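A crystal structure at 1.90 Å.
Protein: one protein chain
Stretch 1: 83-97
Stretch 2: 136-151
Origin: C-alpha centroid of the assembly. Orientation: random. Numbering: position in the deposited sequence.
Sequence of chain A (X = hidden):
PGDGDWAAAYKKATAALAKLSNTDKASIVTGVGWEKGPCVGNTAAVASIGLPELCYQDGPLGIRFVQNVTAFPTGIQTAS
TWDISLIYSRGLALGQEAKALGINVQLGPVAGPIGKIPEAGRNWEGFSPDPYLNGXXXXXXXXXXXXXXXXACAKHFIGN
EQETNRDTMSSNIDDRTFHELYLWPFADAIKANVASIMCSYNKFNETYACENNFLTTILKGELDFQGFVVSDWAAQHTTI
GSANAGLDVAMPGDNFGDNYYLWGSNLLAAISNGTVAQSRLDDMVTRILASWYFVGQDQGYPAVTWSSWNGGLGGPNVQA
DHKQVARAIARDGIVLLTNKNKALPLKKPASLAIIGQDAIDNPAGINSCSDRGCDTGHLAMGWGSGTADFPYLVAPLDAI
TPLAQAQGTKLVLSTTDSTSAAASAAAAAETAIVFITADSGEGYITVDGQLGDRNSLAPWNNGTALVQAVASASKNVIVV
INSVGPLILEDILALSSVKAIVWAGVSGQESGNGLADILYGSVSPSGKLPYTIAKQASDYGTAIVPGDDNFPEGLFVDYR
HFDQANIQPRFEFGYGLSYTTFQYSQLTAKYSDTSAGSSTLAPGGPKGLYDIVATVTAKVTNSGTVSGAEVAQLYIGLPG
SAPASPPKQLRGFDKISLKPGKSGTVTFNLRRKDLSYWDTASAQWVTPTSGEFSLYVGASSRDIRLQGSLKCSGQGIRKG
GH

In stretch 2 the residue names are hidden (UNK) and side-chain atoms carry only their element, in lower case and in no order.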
# COMPACT_ATOMS: atom_id res chain seq x y z
N ASP A 83 6.74 0.11 -10.46
CA ASP A 83 6.99 1.22 -11.43
C ASP A 83 6.87 2.57 -10.71
O ASP A 83 5.79 3.02 -10.50
CB ASP A 83 6.05 1.09 -12.62
CG ASP A 83 6.36 2.11 -13.71
OD1 ASP A 83 7.03 3.11 -13.37
OD2 ASP A 83 6.02 1.84 -14.86
N ILE A 84 7.99 3.14 -10.25
CA ILE A 84 7.89 4.37 -9.47
C ILE A 84 7.19 5.54 -10.16
O ILE A 84 6.66 6.41 -9.50
CB ILE A 84 9.25 4.85 -8.91
CG1 ILE A 84 10.25 5.11 -10.03
CG2 ILE A 84 9.68 3.88 -7.85
CD1 ILE A 84 11.64 5.55 -9.60
N SER A 85 7.24 5.54 -11.49
CA SER A 85 6.58 6.55 -12.28
C SER A 85 5.08 6.43 -12.18
O SER A 85 4.39 7.43 -12.01
CB SER A 85 7.02 6.49 -13.71
OG SER A 85 6.47 7.64 -14.37
N LEU A 86 4.55 5.20 -12.21
CA LEU A 86 3.11 5.03 -12.07
C LEU A 86 2.69 5.32 -10.65
O LEU A 86 1.60 5.83 -10.43
CB LEU A 86 2.70 3.60 -12.46
CG LEU A 86 2.80 3.34 -13.95
CD1 LEU A 86 2.43 1.90 -14.22
CD2 LEU A 86 1.92 4.32 -14.76
N ILE A 87 3.55 4.92 -9.66
CA ILE A 87 3.23 5.12 -8.29
C ILE A 87 3.10 6.63 -8.04
O ILE A 87 2.13 7.09 -7.40
CB ILE A 87 4.33 4.54 -7.38
CG1 ILE A 87 4.41 3.04 -7.60
CG2 ILE A 87 3.97 4.87 -5.92
CD1 ILE A 87 5.51 2.26 -6.89
N TYR A 88 4.07 7.40 -8.57
CA TYR A 88 4.05 8.83 -8.36
C TYR A 88 2.80 9.41 -9.01
O TYR A 88 2.09 10.16 -8.37
CB TYR A 88 5.29 9.50 -8.98
CG TYR A 88 5.16 10.97 -9.02
CD1 TYR A 88 5.47 11.74 -7.90
CD2 TYR A 88 4.64 11.63 -10.18
CE1 TYR A 88 5.33 13.14 -7.91
CE2 TYR A 88 4.52 13.03 -10.17
CZ TYR A 88 4.85 13.76 -9.02
OH TYR A 88 4.68 15.13 -8.99
N SER A 89 2.51 9.01 -10.26
CA SER A 89 1.34 9.53 -10.95
C SER A 89 -0.02 9.25 -10.27
O SER A 89 -0.91 10.09 -10.25
CB SER A 89 1.28 9.06 -12.42
OG SER A 89 2.36 9.68 -13.13
N ARG A 90 -0.20 8.07 -9.71
CA ARG A 90 -1.42 7.80 -8.90
C ARG A 90 -1.54 8.73 -7.71
O ARG A 90 -2.63 9.27 -7.42
CB ARG A 90 -1.38 6.34 -8.43
CG ARG A 90 -2.50 5.96 -7.48
CD ARG A 90 -2.39 4.48 -7.28
NE ARG A 90 -3.24 3.92 -6.22
CZ ARG A 90 -2.99 3.93 -4.91
NH1 ARG A 90 -1.97 4.61 -4.43
NH2 ARG A 90 -3.84 3.31 -4.07
N GLY A 91 -0.41 9.05 -7.07
CA GLY A 91 -0.46 9.98 -5.95
C GLY A 91 -0.80 11.40 -6.37
O GLY A 91 -1.65 12.11 -5.72
N LEU A 92 -0.19 11.82 -7.45
CA LEU A 92 -0.51 13.14 -8.04
C LEU A 92 -1.99 13.22 -8.39
O LEU A 92 -2.70 14.21 -8.08
CB LEU A 92 0.37 13.43 -9.29
CG LEU A 92 0.21 14.80 -9.94
CD1 LEU A 92 0.80 15.90 -9.03
CD2 LEU A 92 0.86 14.84 -11.34
N ALA A 93 -2.49 12.18 -9.05
CA ALA A 93 -3.88 12.19 -9.50
C ALA A 93 -4.84 12.21 -8.30
O ALA A 93 -5.80 12.97 -8.29
CB ALA A 93 -4.13 10.99 -10.37
N LEU A 94 -4.54 11.43 -7.25
CA LEU A 94 -5.37 11.44 -6.04
C LEU A 94 -5.36 12.80 -5.39
O LEU A 94 -6.40 13.35 -4.98
CB LEU A 94 -4.77 10.52 -4.98
CG LEU A 94 -5.61 9.78 -3.99
CD1 LEU A 94 -4.81 9.37 -2.76
CD2 LEU A 94 -7.11 10.08 -3.76
N GLY A 95 -4.16 13.32 -5.23
CA GLY A 95 -4.04 14.63 -4.61
C GLY A 95 -4.70 15.75 -5.40
O GLY A 95 -5.29 16.69 -4.78
N GLN A 96 -4.62 15.68 -6.72
CA GLN A 96 -5.42 16.62 -7.56
C GLN A 96 -6.91 16.62 -7.28
O GLN A 96 -7.57 17.71 -7.11
CB GLN A 96 -5.16 16.39 -9.04
CG GLN A 96 -3.77 16.88 -9.43
CD GLN A 96 -3.38 16.47 -10.80
OE1 GLN A 96 -3.96 15.54 -11.40
NE2 GLN A 96 -2.37 17.17 -11.32
N GLU A 97 -7.47 15.41 -7.16
CA GLU A 97 -8.88 15.31 -6.82
C GLU A 97 -9.19 15.87 -5.39
O GLU A 97 -10.23 16.53 -5.18
CB GLU A 97 -9.40 13.87 -6.99
CG GLU A 97 -9.30 13.39 -8.42
CD GLU A 97 -10.07 12.13 -8.81
OE1 GLU A 97 -10.85 11.53 -8.01
OE2 GLU A 97 -9.83 11.71 -9.99
N UNK A 136 9.76 2.93 -1.04
CA UNK A 136 9.74 3.62 -2.34
C UNK A 136 8.29 3.95 -2.80
O UNK A 136 8.04 5.02 -3.36
c UNK A 136 11.98 3.23 -3.64
c UNK A 136 12.24 4.67 -4.10
c UNK A 136 10.49 2.84 -3.44
c UNK A 136 12.72 3.00 -2.38
N UNK A 137 7.37 3.04 -2.56
CA UNK A 137 5.98 3.31 -2.87
C UNK A 137 5.41 4.47 -2.02
O UNK A 137 4.73 5.35 -2.56
c UNK A 137 5.13 2.07 -2.78
N UNK A 138 5.71 4.47 -0.73
CA UNK A 138 5.31 5.50 0.21
C UNK A 138 5.83 6.86 -0.25
O UNK A 138 5.03 7.80 -0.37
c UNK A 138 3.38 5.79 3.78
c UNK A 138 5.06 4.13 2.43
s UNK A 138 3.35 4.35 2.71
c UNK A 138 5.77 5.23 1.66
N UNK A 139 7.14 6.94 -0.56
CA UNK A 139 7.75 8.23 -0.87
C UNK A 139 7.26 8.75 -2.21
O UNK A 139 6.87 9.94 -2.33
o UNK A 139 9.75 7.25 -1.78
c UNK A 139 9.29 8.16 -0.83
N UNK A 140 7.07 7.86 -3.19
CA UNK A 140 6.59 8.36 -4.46
C UNK A 140 5.10 8.75 -4.38
O UNK A 140 4.70 9.69 -5.03
o UNK A 140 8.50 8.30 -6.95
c UNK A 140 6.81 7.33 -5.59
n UNK A 140 9.05 6.50 -5.72
c UNK A 140 8.19 7.41 -6.15
N UNK A 141 4.30 8.00 -3.63
CA UNK A 141 2.88 8.37 -3.45
C UNK A 141 2.69 9.72 -2.72
O UNK A 141 1.93 10.58 -3.12
c UNK A 141 2.12 7.28 -2.66
c UNK A 141 0.69 7.68 -2.53
o UNK A 141 2.25 6.00 -3.37
N UNK A 142 3.42 9.91 -1.64
CA UNK A 142 3.37 11.12 -0.86
C UNK A 142 3.86 12.30 -1.69
O UNK A 142 3.27 13.37 -1.65
c UNK A 142 4.46 12.31 1.09
c UNK A 142 4.25 9.49 2.40
c UNK A 142 3.39 10.05 1.31
c UNK A 142 4.18 10.97 0.38
N UNK A 143 4.94 12.11 -2.41
CA UNK A 143 5.49 13.25 -3.19
C UNK A 143 4.45 13.65 -4.26
O UNK A 143 4.27 14.84 -4.53
c UNK A 143 6.84 12.90 -3.81
c UNK A 143 7.33 14.09 -4.56
o UNK A 143 7.75 12.53 -2.77
N UNK A 144 3.81 12.69 -4.88
CA UNK A 144 2.74 12.96 -5.80
C UNK A 144 1.60 13.73 -5.18
O UNK A 144 1.12 14.74 -5.71
N UNK A 145 1.07 13.19 -4.10
CA UNK A 145 -0.06 13.79 -3.43
C UNK A 145 0.21 15.24 -3.03
O UNK A 145 -0.60 16.16 -3.30
c UNK A 145 -1.06 11.65 -2.46
c UNK A 145 -2.61 11.38 -0.11
s UNK A 145 -1.25 10.59 -0.99
c UNK A 145 -0.39 12.98 -2.19
N UNK A 146 1.34 15.43 -2.37
CA UNK A 146 1.70 16.74 -1.85
C UNK A 146 2.16 17.71 -2.97
O UNK A 146 1.90 18.92 -2.87
c UNK A 146 2.69 16.62 -0.71
c UNK A 146 2.75 15.85 1.75
n UNK A 146 3.97 16.33 1.80
c UNK A 146 2.09 15.77 0.42
o UNK A 146 2.18 15.41 2.76
N UNK A 147 2.72 17.19 -4.04
CA UNK A 147 2.96 18.04 -5.21
C UNK A 147 1.62 18.60 -5.75
O UNK A 147 1.62 19.71 -6.23
o UNK A 147 5.75 17.65 -5.15
c UNK A 147 5.16 17.09 -6.11
o UNK A 147 5.76 16.35 -6.95
c UNK A 147 3.69 17.28 -6.34
N UNK A 148 0.49 17.86 -5.66
CA UNK A 148 -0.84 18.32 -6.04
C UNK A 148 -1.43 19.27 -5.08
O UNK A 148 -2.47 19.81 -5.36
c UNK A 148 -1.81 17.13 -6.21
N UNK A 149 -0.87 19.39 -3.88
CA UNK A 149 -1.27 20.39 -2.93
C UNK A 149 -2.08 19.90 -1.72
O UNK A 149 -2.49 20.73 -0.87
N UNK A 150 -2.30 18.57 -1.61
CA UNK A 150 -3.00 18.03 -0.43
C UNK A 150 -1.92 17.59 0.58
O UNK A 150 -0.75 17.32 0.21
c UNK A 150 -3.15 15.55 -1.02
c UNK A 150 -3.95 16.82 -0.77
c UNK A 150 -4.91 16.54 0.35
N UNK A 151 -2.27 17.59 1.86
CA UNK A 151 -1.41 16.99 2.91
C UNK A 151 -1.66 15.46 2.91
O UNK A 151 -2.81 15.01 2.95
c UNK A 151 -1.60 19.04 4.42
c UNK A 151 -1.79 17.53 4.28
n UNK A 151 -1.47 19.08 6.82
c UNK A 151 -2.03 19.62 5.76
o UNK A 151 -2.89 20.56 5.85
O HOH W 1 0.45 5.75 -5.63

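Position 136 has four side-chain carbons, forked at the second. Its CB points toward stretch 1 but stays 4.6 Å from Ile84 CG2: Leu136. Position 137 has one carbon, its CB, 4.1 Å from Ile87 CD1: Ala137. Position 138 carries two carbons, a sulfur and a carbon, unbranched, and points away: Met138. Position 139 has one carbon and one oxygen and no contact: Ser139.

Position 140 has two carbons, the second carrying an oxygen and a nitrogen. The nitrogen lies against Ile84: Asn140. Its ND2 donates to Leu136 O (3.0 Å) and lies 3.4 Å from Ile84 CG2.

At 141 one carbon carries an oxygen and a carbon. The oxygen touches Ile87. This is Thr141, with OG1 3.3 Å from Ile87 CG2. OG1 donates to Ala137 O (2.7 Å) and accepts from a water. The same water donates to Ile87 O and accepts from Arg90 NH1, bridging the helices.

Position 142 has four carbons, forked at the first, one arm two carbons long, and points away: Ile142. Position 143 has the same atoms as 141, beside the Tyr88 ring. It is Thr143. CG2 is 4.0 Å from Tyr88 CE1.

Position 144 has no side-chain atoms: Gly144. A CB here would clash with Tyr88 O and Leu92 N. Position 145 repeats the atoms of 138, its terminal carbon near Leu94. It is Met145, with CE 4.0 Å from Leu94 CD1.

Position 146 has three carbons, the third carrying an oxygen and a nitrogen, and points away: Gln146. Position 147 has two carbons, the second carrying two oxygens, one close to the Tyr88 hydroxyl: Asp147. Tyr88 OH donates to its OD2 at 2.6 Å.

Position 148 has one carbon, its CB, 3.2 Å from Gln96 N: Ala148. Position 149 has no side chain and positive phi, in a Schellman motif: Gly149. At 150 one carbon carries two more, one touching Gly95. It is Val150, with CG1 3.8 Å from Gly95 CA. Position 151 has the same atoms as 146 and is out of reach: Gln151.

The helices cross at -34° and approach to 6.4 Å. Gly91, Gly95 and Gly144 leave room for backbone to meet backbone. Leu92 CA therefore lies 3.3 Å from Gly144 O, and Met145 CA 3.3 Å from Gly91 O, both CA-H...O contacts. Tyr88 sits among Asn140, Thr143, Gly144 and Asp147, where its hydroxyl makes the one direct hydrogen bond between the stretches.

Stretch 2 136-151: LAMSNTITGMQDAGVQ
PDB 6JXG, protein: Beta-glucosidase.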